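Local coordinates for ribose ABC transporter, substrate binding protein (Conexibacter woesei, PDB 4KQ9) that probably binds a sugar, possibly ribose, outside the cell membrane and delivers it to an ABC transporter for import, at residues S289-A292 with W293-E297; K119-Y122 with I123-L127; G177-A180 with T181-L185. The protein carries 1 engineered substitution. One frame throughout, in Å; residues are numbered along the deposited sequence. Where two conformers were deposited one is given.

Interaction 1 of 3, residues S289-A292 with W293-E297; sequences SGAA and WERCE
A292 and C296 meet on the buried side of the short terminal helix 291-297: N of C296 donates to O of A292 at 2.9 Å in a clearly bent bond (141°), and CB of C296 rests against that same oxygen at 3.2 Å. Two residues before A292, G290 occupies the N-cap, and its O receives the bond from N of E294 (3.1 Å). N of R295 reaches O of A291 at 3.0 Å in an almost straight bond (167°). With CG anti to the backbone N (chi1 -179°), W293 carries its indole away from 289-292, onto I279 and S244. Over one face of this ring, near the rim, sits CG of E297, 3.6 Å above the plane.

The solvent side is looser. A291, A292, E294 and R295 are exposed there, and in one of its two conformers, a doubtful placement, R295 turns a guanidinium face over O of A291, with CZ of R295 3.9 Å from that oxygen. Firm attachment comes from the inner side: C296 is disulfide-bonded to C246, and E297 forms a salt bridge with R24. The chemistry implies a chain end held by covalent and ionic links within, its exposed residues joined across the segments by backbone bonds and weak contacts.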
ATOM      1  N   SER A 289      -8.431 -17.459   7.147  1.00 22.97           N
ATOM      2  CA  SER A 289      -7.927 -18.766   7.528  1.00 25.92           C
ATOM      3  C   SER A 289      -7.320 -19.518   6.343  1.00 26.19           C
ATOM      4  O   SER A 289      -6.793 -20.624   6.505  1.00 26.45           O
ATOM      5  CB  SER A 289      -9.064 -19.552   8.114  1.00 29.63           C
ATOM      6  OG  SER A 289     -10.103 -19.583   7.164  1.00 32.51           O
ATOM      7  N   GLY A 290      -7.396 -18.909   5.158  1.00 23.55           N
ATOM      8  CA  GLY A 290      -6.852 -19.469   3.929  1.00 22.17           C
ATOM      9  C   GLY A 290      -5.349 -19.294   3.668  1.00 21.66           C
ATOM     10  O   GLY A 290      -4.601 -18.494   4.287  1.00 18.60           O
ATOM     11  N   ALA A 291      -4.916 -20.037   2.671  1.00 20.91           N
ATOM     12  CA  ALA A 291      -3.509 -20.082   2.312  1.00 19.10           C
ATOM     13  C   ALA A 291      -3.074 -18.818   1.624  1.00 16.76           C
ATOM     14  O   ALA A 291      -1.951 -18.390   1.800  1.00 16.77           O
ATOM     15  CB  ALA A 291      -3.267 -21.286   1.418  1.00 21.40           C
ATOM     16  N   ALA A 292      -3.944 -18.196   0.830  1.00 17.68           N
ATOM     17  CA  ALA A 292      -3.541 -16.952   0.147  1.00 16.32           C
ATOM     18  C   ALA A 292      -3.299 -15.868   1.164  1.00 15.48           C
ATOM     19  O   ALA A 292      -2.297 -15.132   1.063  1.00 16.01           O
ATOM     20  CB  ALA A 292      -4.561 -16.498  -0.813  1.00 16.20           C
ATOM     21  N   TRP A 293      -4.157 -15.802   2.169  1.00 16.25           N
ATOM     22  CA  TRP A 293      -3.927 -14.856   3.294  1.00 16.90           C
ATOM     23  C   TRP A 293      -2.657 -15.156   4.025  1.00 18.83           C
ATOM     24  O   TRP A 293      -1.922 -14.229   4.433  1.00 15.47           O
ATOM     25  CB  TRP A 293      -5.089 -14.796   4.266  1.00 19.20           C
ATOM     26  CG  TRP A 293      -4.905 -13.850   5.376  1.00 20.47           C
ATOM     27  CD1 TRP A 293      -4.445 -14.114   6.621  1.00 24.46           C
ATOM     28  CD2 TRP A 293      -5.129 -12.445   5.324  1.00 24.22           C
ATOM     29  NE1 TRP A 293      -4.388 -12.953   7.378  1.00 24.45           N
ATOM     30  CE2 TRP A 293      -4.786 -11.910   6.586  1.00 25.92           C
ATOM     31  CE3 TRP A 293      -5.598 -11.590   4.329  1.00 24.44           C
ATOM     32  CZ2 TRP A 293      -4.942 -10.550   6.894  1.00 28.41           C
ATOM     33  CZ3 TRP A 293      -5.720 -10.258   4.621  1.00 30.46           C
ATOM     34  CH2 TRP A 293      -5.393  -9.747   5.903  1.00 26.32           C
ATOM     35  N   GLU A 294      -2.347 -16.424   4.238  1.00 18.57           N
ATOM     36  CA  GLU A 294      -1.098 -16.687   4.934  1.00 20.15           C
ATOM     37  C   GLU A 294       0.166 -16.277   4.125  1.00 18.68           C
ATOM     38  O   GLU A 294       1.142 -15.829   4.707  1.00 17.64           O
ATOM     39  CB  GLU A 294      -0.961 -18.189   5.286  1.00 26.88           C
ATOM     40  CG  GLU A 294       0.359 -18.386   6.044  1.00 34.19           C
ATOM     41  CD  GLU A 294       0.674 -19.808   6.436  1.00 44.48           C
ATOM     42  OE1 GLU A 294       0.192 -20.729   5.749  1.00 52.19           O
ATOM     43  OE2 GLU A 294       1.445 -19.987   7.409  1.00 56.16           O
ATOM     44  N   ARG A 295       0.170 -16.497   2.802  1.00 18.79           N
ATOM     45  CA  ARG A 295       1.257 -15.970   1.993  0.50 18.36           C
ATOM     46  C   ARG A 295       1.276 -14.442   2.000  1.00 17.43           C
ATOM     47  O   ARG A 295       2.344 -13.827   1.946  1.00 17.23           O
ATOM     48  CB  ARG A 295       1.182 -16.506   0.563  0.50 18.06           C
ATOM     49  CG  ARG A 295       1.389 -18.007   0.474  0.50 18.43           C
ATOM     50  CD  ARG A 295       1.498 -18.509  -0.997  0.50 18.12           C
ATOM     51  NE  ARG A 295       0.229 -18.322  -1.694  0.50 17.27           N
ATOM     52  CZ  ARG A 295      -0.708 -19.261  -1.817  0.50 17.11           C
ATOM     53  NH1 ARG A 295      -0.495 -20.466  -1.327  0.50 17.33           N
ATOM     54  NH2 ARG A 295      -1.862 -18.992  -2.416  0.50 15.47           N
ATOM     55  N   CYS A 296       0.102 -13.823   2.027  1.00 16.68           N
ATOM     56  CA  CYS A 296      -0.046 -12.341   1.893  1.00 16.85           C
ATOM     57  C   CYS A 296       0.505 -11.577   3.112  1.00 17.67           C
ATOM     58  O   CYS A 296       1.293 -10.637   2.979  1.00 16.81           O
ATOM     59  CB  CYS A 296      -1.540 -12.026   1.645  1.00 18.07           C
ATOM     60  SG  CYS A 296      -2.105 -10.332   1.821  1.00 20.36           S
ATOM     61  N   GLU A 297       0.144 -12.028   4.303  1.00 19.75           N
ATOM     62  CA  GLU A 297       0.525 -11.377   5.555  1.00 20.18           C
ATOM     63  C   GLU A 297       1.328 -12.247   6.560  1.00 22.03           C
ATOM     64  O   GLU A 297       1.922 -11.684   7.431  1.00 22.76           O
ATOM     65  CB  GLU A 297      -0.741 -10.941   6.304  1.00 23.04           C
ATOM     66  CG  GLU A 297      -1.620  -9.917   5.597  1.00 27.53           C
ATOM     67  CD  GLU A 297      -1.005  -8.512   5.481  1.00 31.96           C
ATOM     68  OE1 GLU A 297       0.195  -8.300   5.794  1.00 40.21           O
ATOM     69  OE2 GLU A 297      -1.733  -7.571   5.059  1.00 40.61           O
TER

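Interaction 2 of 3, residues K119-Y122 with I123-L127; sequences KATY and IADRL
With CG of Y122 anti to its backbone N (chi1 -177°) and R126 extended from CG to NE, the arginine, four residues on, lays its guanidinium flat on the phenol ring. The result is an i to i+4 cation-pi stack near the C-terminal end of helix 112-126, in the alpha/beta fold of the periplasmic sugar-binding proteins. The planes lie 14° apart, and CZ of R126 is 3.6 Å from the centroid of the Y122 ring, displaced so that it sits most closely over CE1. CD of R126 adds a CH-pi contact, 3.8 Å from the same centroid, which spreads the arginine across the face as far as the hydroxyl end.

The preceding backbone bonds are regular: N of A124 bonds O of A120 at 2.8 Å, and N of D125 bonds O of T121 at the same 2.8 Å. T121 and D125 run side by side, with CG2 of T121 3.7 Å from OD2 of D125, while the carboxylate is engaged by R159 in a salt bridge. I123 turns inward onto M220 and V222, and A120 meets V155 and F156 of helix 143-159; these apolar residues seat the helix against its neighbours. One further bond restrains the guanidinium's rotation: NH1 of R126 donates to O of Y122 at 2.8 Å, in the carbonyl plane and on a lone pair.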
ATOM      1  N   LYS A 119     -12.530  -1.368  -4.547  1.00 14.66           N
ATOM      2  CA  LYS A 119     -13.327  -0.662  -3.550  1.00 13.81           C
ATOM      3  C   LYS A 119     -14.634  -0.066  -4.130  1.00 13.36           C
ATOM      4  O   LYS A 119     -15.709  -0.225  -3.535  1.00 14.84           O
ATOM      5  CB  LYS A 119     -12.464   0.420  -2.868  1.00 13.05           C
ATOM      6  CG  LYS A 119     -11.449  -0.213  -1.897  1.00 13.95           C
ATOM      7  CD  LYS A 119     -10.265   0.765  -1.702  1.00 15.71           C
ATOM      8  CE  LYS A 119     -10.413   1.654  -0.508  1.00 16.44           C
ATOM      9  NZ  LYS A 119      -9.347   2.685  -0.223  1.00 15.84           N
ATOM     10  N   ALA A 120     -14.488   0.592  -5.241  1.00 14.05           N
ATOM     11  CA  ALA A 120     -15.602   1.206  -5.946  1.00 17.32           C
ATOM     12  C   ALA A 120     -16.599   0.175  -6.452  1.00 20.02           C
ATOM     13  O   ALA A 120     -17.832   0.383  -6.291  1.00 20.36           O
ATOM     14  CB  ALA A 120     -15.118   2.111  -7.017  1.00 17.44           C
ATOM     15  N   THR A 121     -16.103  -0.989  -6.943  1.00 18.33           N
ATOM     16  CA  THR A 121     -16.955  -2.060  -7.388  1.00 19.23           C
ATOM     17  C   THR A 121     -17.722  -2.739  -6.265  1.00 18.74           C
ATOM     18  O   THR A 121     -18.926  -3.096  -6.431  1.00 19.80           O
ATOM     19  CB  THR A 121     -16.133  -3.101  -8.193  1.00 19.72           C
ATOM     20  OG1 THR A 121     -15.466  -2.413  -9.211  1.00 17.47           O
ATOM     21  CG2 THR A 121     -16.998  -4.163  -8.788  1.00 25.42           C
ATOM     22  N   TYR A 122     -17.067  -2.915  -5.106  1.00 15.81           N
ATOM     23  CA  TYR A 122     -17.707  -3.442  -3.972  1.00 17.38           C
ATOM     24  C   TYR A 122     -18.959  -2.591  -3.656  1.00 17.71           C
ATOM     25  O   TYR A 122     -20.042  -3.150  -3.342  1.00 16.93           O
ATOM     26  CB  TYR A 122     -16.762  -3.476  -2.754  1.00 18.41           C
ATOM     27  CG  TYR A 122     -17.384  -4.099  -1.569  1.00 20.59           C
ATOM     28  CD1 TYR A 122     -17.380  -5.486  -1.432  1.00 21.90           C
ATOM     29  CD2 TYR A 122     -18.015  -3.328  -0.605  1.00 21.85           C
ATOM     30  CE1 TYR A 122     -17.933  -6.075  -0.341  1.00 23.22           C
ATOM     31  CE2 TYR A 122     -18.609  -3.905   0.492  1.00 23.23           C
ATOM     32  CZ  TYR A 122     -18.552  -5.298   0.604  1.00 24.44           C
ATOM     33  OH  TYR A 122     -19.134  -5.926   1.631  1.00 29.87           O
ATOM     34  N   ILE A 123     -18.765  -1.285  -3.660  1.00 18.16           N
ATOM     35  CA  ILE A 123     -19.824  -0.335  -3.272  1.00 19.21           C
ATOM     36  C   ILE A 123     -20.920  -0.340  -4.352  1.00 20.70           C
ATOM     37  O   ILE A 123     -22.085  -0.511  -4.037  1.00 22.61           O
ATOM     38  CB  ILE A 123     -19.277   1.092  -3.151  1.00 19.27           C
ATOM     39  CG1 ILE A 123     -18.485   1.225  -1.827  1.00 20.37           C
ATOM     40  CG2 ILE A 123     -20.409   2.117  -3.140  1.00 21.05           C
ATOM     41  CD1 ILE A 123     -17.558   2.427  -1.830  1.00 22.02           C
ATOM     42  N   ALA A 124     -20.509  -0.202  -5.602  1.00 21.94           N
ATOM     43  CA  ALA A 124     -21.425  -0.302  -6.736  1.00 25.91           C
ATOM     44  C   ALA A 124     -22.297  -1.600  -6.694  1.00 26.89           C
ATOM     45  O   ALA A 124     -23.497  -1.519  -6.793  1.00 23.55           O
ATOM     46  CB  ALA A 124     -20.687  -0.131  -8.045  1.00 28.41           C
ATOM     47  N   ASP A 125     -21.723  -2.765  -6.439  1.00 27.76           N
ATOM     48  CA  ASP A 125     -22.526  -3.969  -6.399  1.00 29.26           C
ATOM     49  C   ASP A 125     -23.573  -3.929  -5.280  1.00 29.19           C
ATOM     50  O   ASP A 125     -24.561  -4.649  -5.356  1.00 23.52           O
ATOM     51  CB  ASP A 125     -21.640  -5.238  -6.285  1.00 29.30           C
ATOM     52  CG  ASP A 125     -20.797  -5.464  -7.531  1.00 32.30           C
ATOM     53  OD1 ASP A 125     -21.074  -4.856  -8.584  1.00 33.91           O
ATOM     54  OD2 ASP A 125     -19.819  -6.217  -7.449  1.00 32.80           O
ATOM     55  N   ARG A 126     -23.368  -3.125  -4.230  1.00 25.84           N
ATOM     56  CA  ARG A 126     -24.183  -3.288  -3.073  1.00 27.81           C
ATOM     57  C   ARG A 126     -25.133  -2.174  -2.820  1.00 27.38           C
ATOM     58  O   ARG A 126     -26.044  -2.355  -2.030  1.00 27.47           O
ATOM     59  CB  ARG A 126     -23.332  -3.539  -1.830  1.00 31.85           C
ATOM     60  CG  ARG A 126     -22.821  -4.947  -1.839  1.00 31.65           C
ATOM     61  CD  ARG A 126     -21.733  -5.163  -0.831  1.00 32.13           C
ATOM     62  NE  ARG A 126     -21.123  -6.464  -1.041  1.00 32.30           N
ATOM     63  CZ  ARG A 126     -20.398  -6.814  -2.097  1.00 30.16           C
ATOM     64  NH1 ARG A 126     -20.160  -5.979  -3.086  1.00 27.86           N
ATOM     65  NH2 ARG A 126     -19.893  -8.044  -2.152  1.00 34.71           N
ATOM     66  N   LEU A 127     -24.946  -1.052  -3.487  1.00 27.09           N
ATOM     67  CA  LEU A 127     -25.675   0.166  -3.186  1.00 33.67           C
ATOM     68  C   LEU A 127     -27.132   0.083  -3.650  1.00 38.88           C
ATOM     69  O   LEU A 127     -27.353  -0.402  -4.745  1.00 35.21           O
ATOM     70  CB  LEU A 127     -25.012   1.343  -3.933  1.00 31.02           C
ATOM     71  CG  LEU A 127     -24.840   2.697  -3.240  1.00 34.58           C
ATOM     72  CD1 LEU A 127     -24.684   2.646  -1.735  1.00 33.19           C
ATOM     73  CD2 LEU A 127     -23.626   3.399  -3.814  1.00 32.58           C
TER

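Interaction 3 of 3, residues G177-A180 with T181-L185; sequences GLTA and TQNIL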
ATOM      1  N   GLY A 177     -10.135  11.898   9.169  1.00 17.88           N
ATOM      2  CA  GLY A 177     -11.361  11.130   8.767  1.00 16.52           C
ATOM      3  C   GLY A 177     -12.661  11.527   9.452  1.00 14.72           C
ATOM      4  O   GLY A 177     -13.778  11.602   8.863  1.00 14.41           O
ATOM      5  N   LEU A 178     -12.542  11.753  10.745  1.00 15.64           N
ATOM      6  CA  LEU A 178     -13.633  12.084  11.553  1.00 17.98           C
ATOM      7  C   LEU A 178     -14.170  13.495  11.182  1.00 16.79           C
ATOM      8  O   LEU A 178     -15.351  13.653  10.970  1.00 16.65           O
ATOM      9  CB  LEU A 178     -13.180  12.024  13.004  1.00 22.22           C
ATOM     10  CG  LEU A 178     -14.069  12.569  14.081  1.00 27.64           C
ATOM     11  CD1 LEU A 178     -15.281  11.694  14.319  1.00 29.83           C
ATOM     12  CD2 LEU A 178     -13.232  12.637  15.361  1.00 35.16           C
ATOM     13  N   THR A 179     -13.299  14.452  11.028  1.00 18.24           N
ATOM     14  CA  THR A 179     -13.729  15.817  10.636  1.00 20.03           C
ATOM     15  C   THR A 179     -14.345  15.919   9.291  1.00 17.64           C
ATOM     16  O   THR A 179     -15.415  16.477   9.115  1.00 17.33           O
ATOM     17  CB  THR A 179     -12.527  16.751  10.732  1.00 20.16           C
ATOM     18  OG1 THR A 179     -12.301  16.880  12.128  1.00 19.84           O
ATOM     19  CG2 THR A 179     -12.846  18.166  10.153  1.00 23.73           C
ATOM     20  N   ALA A 180     -13.716  15.273   8.344  1.00 16.32           N
ATOM     21  CA  ALA A 180     -14.244  15.298   7.019  1.00 16.39           C
ATOM     22  C   ALA A 180     -15.605  14.619   6.925  1.00 13.83           C
ATOM     23  O   ALA A 180     -16.541  15.098   6.221  1.00 14.12           O
ATOM     24  CB  ALA A 180     -13.211  14.652   6.112  1.00 17.44           C
ATOM     25  N   THR A 181     -15.741  13.484   7.611  1.00 12.95           N
ATOM     26  CA  THR A 181     -17.004  12.739   7.600  1.00 12.51           C
ATOM     27  C   THR A 181     -18.112  13.493   8.312  1.00 13.78           C
ATOM     28  O   THR A 181     -19.255  13.525   7.821  1.00 12.35           O
ATOM     29  CB  THR A 181     -16.830  11.320   8.171  1.00 12.71           C
ATOM     30  OG1 THR A 181     -15.768  10.637   7.467  1.00 12.55           O
ATOM     31  CG2 THR A 181     -18.130  10.502   8.193  1.00 12.90           C
ATOM     32  N   GLN A 182     -17.802  14.107   9.459  1.00 15.99           N
ATOM     33  CA  GLN A 182     -18.866  14.830  10.127  1.00 19.55           C
ATOM     34  C   GLN A 182     -19.377  15.995   9.264  1.00 15.88           C
ATOM     35  O   GLN A 182     -20.557  16.147   9.151  1.00 15.39           O
ATOM     36  CB  GLN A 182     -18.524  15.225  11.569  1.00 24.97           C
ATOM     37  CG  GLN A 182     -17.213  15.881  11.808  1.00 32.81           C
ATOM     38  CD  GLN A 182     -17.030  16.350  13.275  1.00 37.71           C
ATOM     39  OE1 GLN A 182     -17.347  15.657  14.268  1.00 36.81           O
ATOM     40  NE2 GLN A 182     -16.538  17.544  13.398  1.00 40.21           N
ATOM     41  N   ASN A 183     -18.502  16.665   8.521  1.00 15.72           N
ATOM     42  CA  ASN A 183     -18.927  17.758   7.609  1.00 16.20           C
ATOM     43  C   ASN A 183     -19.707  17.240   6.453  1.00 16.06           C
ATOM     44  O   ASN A 183     -20.741  17.835   6.107  1.00 15.03           O
ATOM     45  CB  ASN A 183     -17.750  18.551   7.135  1.00 18.65           C
ATOM     46  CG  ASN A 183     -17.100  19.340   8.271  1.00 22.94           C
ATOM     47  OD1 ASN A 183     -17.693  19.496   9.331  1.00 23.61           O
ATOM     48  ND2 ASN A 183     -15.908  19.813   8.057  1.00 23.64           N
ATOM     49  N   ILE A 184     -19.246  16.138   5.844  1.00 14.20           N
ATOM     50  CA  ILE A 184     -19.990  15.509   4.786  1.00 13.82           C
ATOM     51  C   ILE A 184     -21.403  15.213   5.224  1.00 14.89           C
ATOM     52  O   ILE A 184     -22.354  15.444   4.492  1.00 15.06           O
ATOM     53  CB  ILE A 184     -19.297  14.200   4.255  1.00 14.49           C
ATOM     54  CG1 ILE A 184     -18.133  14.551   3.376  1.00 14.85           C
ATOM     55  CG2 ILE A 184     -20.288  13.326   3.466  1.00 15.40           C
ATOM     56  CD1 ILE A 184     -17.105  13.399   3.181  1.00 17.47           C
ATOM     57  N   LEU A 185     -21.542  14.630   6.387  1.00 14.97           N
ATOM     58  CA  LEU A 185     -22.866  14.186   6.829  1.00 16.20           C
ATOM     59  C   LEU A 185     -23.758  15.390   7.145  1.00 16.41           C
ATOM     60  O   LEU A 185     -24.956  15.252   7.102  1.00 15.75           O
ATOM     61  CB  LEU A 185     -22.757  13.271   8.052  1.00 18.19           C
ATOM     62  CG  LEU A 185     -22.091  11.897   7.778  1.00 19.39           C
ATOM     63  CD1 LEU A 185     -21.705  11.184   9.056  1.00 20.73           C
ATOM     64  CD2 LEU A 185     -23.021  11.043   6.895  1.00 20.55           C
TER
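G177 to L185 form an unbroken run of helix 174-187, in which each carbonyl of 177-180 accepts from the amide four residues later. N of Q182 bonds O of L178 at 2.9 Å, N of N183 bonds O of T179 at 3.1 Å, and N of I184 bonds O of A180 at 2.9 Å. The first link, from N of T181 to O of G177, is 3.0 Å long and arrives from above the carbonyl plane, 35° out of it.

That carbonyl is gripped twice. OG1 of T181, set beside its own backbone N (chi1 -54°), folds back along the helix and donates to O of G177 at 2.6 Å, tilted moderately from the carbonyl plane. The same hydroxyl also has a hydrogen bond with the OH of Y196, and thus ties the buried side of the helix to strand 193-196. A valine in its place would have no hydroxyl, which would probably leave the OH of Y196 without this mate and O of G177 with the helical amide alone of its present pair of donors.

On the exposed side, Q182 has CG wedged between its backbone N and carbonyl carbon (chi1 49°), which presses CG to 3.0 Å from O of L178. T179 and N183 lie alongside each other, pointing the same way, with CG2 of T179 4.1 Å from ND2 of N183. On the inner side I184 packs on A134 and V136, its CG1 lying 3.3 Å from O of A180. L178 and T181 contact A208 of helix 199-211.

Helix 174-187 leads from strand 162-167 to the parallel strand 193-196, with strand 132-136 lying between them, so this is the helix of a beta-alpha-beta crossover in the alpha/beta sheet of one lobe.

Overall arrangement
All three interactions are local contacts along a helix, interaction 1 at a helix start, and none touches another; centres lie about 21 to 34 Å apart. Interaction 2 is the most buried, while interactions 1 and 3 each join a covered face to a solvent face. Interactions 2 and 3 serve the same lobe: their helices pack on different strands of its four-stranded parallel sheet, the edge strand 220-222 and the inner strand 132-136 respectively, and both approach Y196, K119 at its carbonyl and T181 at its hydroxyl. Interaction 1 instead lies by the antiparallel pair 241-244 and 277-280. Chemistry follows place: disulfide near the chain terminus, cation-pi stack at a helix end, and hydroxyl-to-carbonyl bonding in mid-helix.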